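PDB 3M21: probable tautomerase HP_0924 from Helicobacter pylori, which is a probable tautomerase of the MIF clan, built as an assembly of six small beta-alpha-beta subunits. Local coordinates for residues Asn4-Pro9 with Ile44-Asp49. Numbering follows the deposited sequence.
Sequences NIKLVP and IIDEVD
Asp46 OD2 is gripped by two donors that reach it from opposite faces of the carboxylate plane: Asn4 ND2 at 2.7 Å, in a nearly straight bond (174°), and Lys6 NZ at 2.7 Å, as a salt bridge. The Asn4 amide stands 77° from the carboxylate. Asn4 CG lies anti to its backbone N (chi1 -177°), which carries the amide toward strand 42-47, and Asn4 ND2 also donates to Ile44 O at 3.0 Å, from above the carbonyl plane. Both amide hydrogens are thus spent on that strand, which fixes the flip of the group. Lys6 runs beside Asp46, pointing the same way, and bends at its last torsion; NZ also makes a weak bond to Asn4 OD1. Beneath this polar cluster the parallel ladder alternates: Ile44 O takes Ile5 N, Asp46 N gives to Ile5 O at 2.7 Å, Leu7 N to Asp46 O, and Val48 N to Leu7 O at 2.8 Å. Ile5, Leu7 and Ile45 make the apolar part of the opposite face, Leu7 CD2 4.2 Å from Ile45 CG2, and pack on helix 16-34; Glu47 at its end is tied to Lys19 and to Asn52 of a neighbouring subunit. Strands of two neighbouring subunits continue the sheet antiparallel. Two parallel strands joined through a helix form the beta-alpha-beta unit characteristic of the tautomerase fold.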
loop_
_atom_site.group_PDB
_atom_site.type_symbol
_atom_site.label_atom_id
_atom_site.label_comp_id
_atom_site.label_asym_id
_atom_site.label_seq_id
_atom_site.Cartn_x
_atom_site.Cartn_y
_atom_site.Cartn_z
ATOM N N ASN F 4 0.809 -3.912 7.204
ATOM C CA ASN F 4 -0.508 -3.434 6.815
ATOM C C ASN F 4 -1.365 -4.679 6.662
ATOM O O ASN F 4 -0.998 -5.619 5.961
ATOM C CB ASN F 4 -0.403 -2.673 5.486
ATOM C CG ASN F 4 -1.722 -2.059 5.032
ATOM O OD1 ASN F 4 -1.912 -1.825 3.835
ATOM N ND2 ASN F 4 -2.628 -1.778 5.974
ATOM N N ILE F 5 -2.487 -4.711 7.359
ATOM C CA ILE F 5 -3.371 -5.858 7.270
ATOM C C ILE F 5 -4.691 -5.370 6.710
ATOM O O ILE F 5 -5.297 -4.459 7.263
ATOM C CB ILE F 5 -3.634 -6.472 8.659
ATOM C CG1 ILE F 5 -2.339 -7.014 9.256
ATOM C CG2 ILE F 5 -4.674 -7.567 8.554
ATOM C CD1 ILE F 5 -2.470 -7.401 10.720
ATOM N N LYS F 6 -5.134 -5.974 5.617
ATOM C CA LYS F 6 -6.400 -5.590 5.018
ATOM C C LYS F 6 -7.340 -6.778 5.113
ATOM O O LYS F 6 -7.022 -7.876 4.643
ATOM C CB LYS F 6 -6.195 -5.196 3.556
ATOM C CG LYS F 6 -5.295 -3.982 3.375
ATOM C CD LYS F 6 -5.193 -3.577 1.908
ATOM C CE LYS F 6 -4.211 -2.443 1.730
ATOM N NZ LYS F 6 -4.599 -1.249 2.527
ATOM N N LEU F 7 -8.497 -6.560 5.724
ATOM C CA LEU F 7 -9.471 -7.627 5.895
ATOM C C LEU F 7 -10.900 -7.111 5.741
ATOM O O LEU F 7 -11.138 -5.909 5.791
ATOM C CB LEU F 7 -9.286 -8.253 7.274
ATOM C CG LEU F 7 -9.463 -7.293 8.460
ATOM C CD1 LEU F 7 -10.946 -7.057 8.710
ATOM C CD2 LEU F 7 -8.825 -7.880 9.718
ATOM N N VAL F 8 -11.843 -8.022 5.550
ATOM C CA VAL F 8 -13.247 -7.646 5.412
ATOM C C VAL F 8 -14.002 -7.986 6.697
ATOM O O VAL F 8 -13.957 -9.129 7.168
ATOM C CB VAL F 8 -13.918 -8.394 4.244
ATOM C CG1 VAL F 8 -15.326 -7.869 4.025
ATOM C CG2 VAL F 8 -13.088 -8.233 2.995
ATOM N N PRO F 9 -14.686 -6.993 7.297
ATOM C CA PRO F 9 -15.442 -7.239 8.533
ATOM C C PRO F 9 -16.469 -8.346 8.343
ATOM O O PRO F 9 -16.912 -8.606 7.226
ATOM C CB PRO F 9 -16.119 -5.895 8.798
ATOM C CG PRO F 9 -15.133 -4.916 8.265
ATOM C CD PRO F 9 -14.716 -5.562 6.947
ATOM N N ILE F 44 -0.981 -1.256 10.760
ATOM C CA ILE F 44 -2.194 -0.566 10.362
ATOM C C ILE F 44 -3.151 -1.603 9.812
ATOM O O ILE F 44 -2.826 -2.343 8.878
ATOM C CB ILE F 44 -1.918 0.482 9.266
ATOM C CG1 ILE F 44 -1.036 1.606 9.824
ATOM C CG2 ILE F 44 -3.229 1.011 8.713
ATOM C CD1 ILE F 44 -0.581 2.643 8.769
ATOM N N ILE F 45 -4.329 -1.666 10.419
ATOM C CA ILE F 45 -5.354 -2.600 9.997
ATOM C C ILE F 45 -6.396 -1.813 9.216
ATOM O O ILE F 45 -6.928 -0.804 9.696
ATOM C CB ILE F 45 -6.044 -3.263 11.212
ATOM C CG1 ILE F 45 -5.026 -4.086 12.013
ATOM C CG2 ILE F 45 -7.192 -4.128 10.749
ATOM C CD1 ILE F 45 -5.560 -4.536 13.378
ATOM N N ASP F 46 -6.681 -2.260 8.001
ATOM C CA ASP F 46 -7.683 -1.591 7.180
ATOM C C ASP F 46 -8.876 -2.516 7.074
ATOM O O ASP F 46 -8.717 -3.717 6.863
ATOM C CB ASP F 46 -7.127 -1.316 5.788
ATOM C CG ASP F 46 -5.930 -0.394 5.818
ATOM O OD1 ASP F 46 -5.991 0.647 6.518
ATOM O OD2 ASP F 46 -4.942 -0.699 5.126
ATOM N N GLU F 47 -10.068 -1.953 7.222
ATOM C CA GLU F 47 -11.289 -2.726 7.131
ATOM C C GLU F 47 -11.945 -2.391 5.801
ATOM O O GLU F 47 -12.385 -1.260 5.573
ATOM C CB GLU F 47 -12.206 -2.398 8.310
ATOM C CG GLU F 47 -11.675 -2.948 9.627
ATOM C CD GLU F 47 -12.425 -2.428 10.844
ATOM O OE1 GLU F 47 -11.879 -1.573 11.559
ATOM O OE2 GLU F 47 -13.563 -2.872 11.077
ATOM N N VAL F 48 -11.984 -3.389 4.922
ATOM C CA VAL F 48 -12.535 -3.242 3.578
ATOM C C VAL F 48 -13.956 -3.764 3.450
ATOM O O VAL F 48 -14.261 -4.875 3.890
ATOM C CB VAL F 48 -11.652 -3.997 2.567
ATOM C CG1 VAL F 48 -12.115 -3.709 1.155
ATOM C CG2 VAL F 48 -10.198 -3.598 2.761
ATOM N N ASP F 49 -14.819 -2.961 2.838
ATOM C CA ASP F 49 -16.209 -3.356 2.631
ATOM C C ASP F 49 -16.226 -4.610 1.767
ATOM O O ASP F 49 -15.439 -4.735 0.828
ATOM C CB ASP F 49 -16.974 -2.235 1.931
ATOM C CG ASP F 49 -18.464 -2.493 1.873
ATOM O OD1 ASP F 49 -18.932 -3.114 0.896
ATOM O OD2 ASP F 49 -19.164 -2.082 2.824
#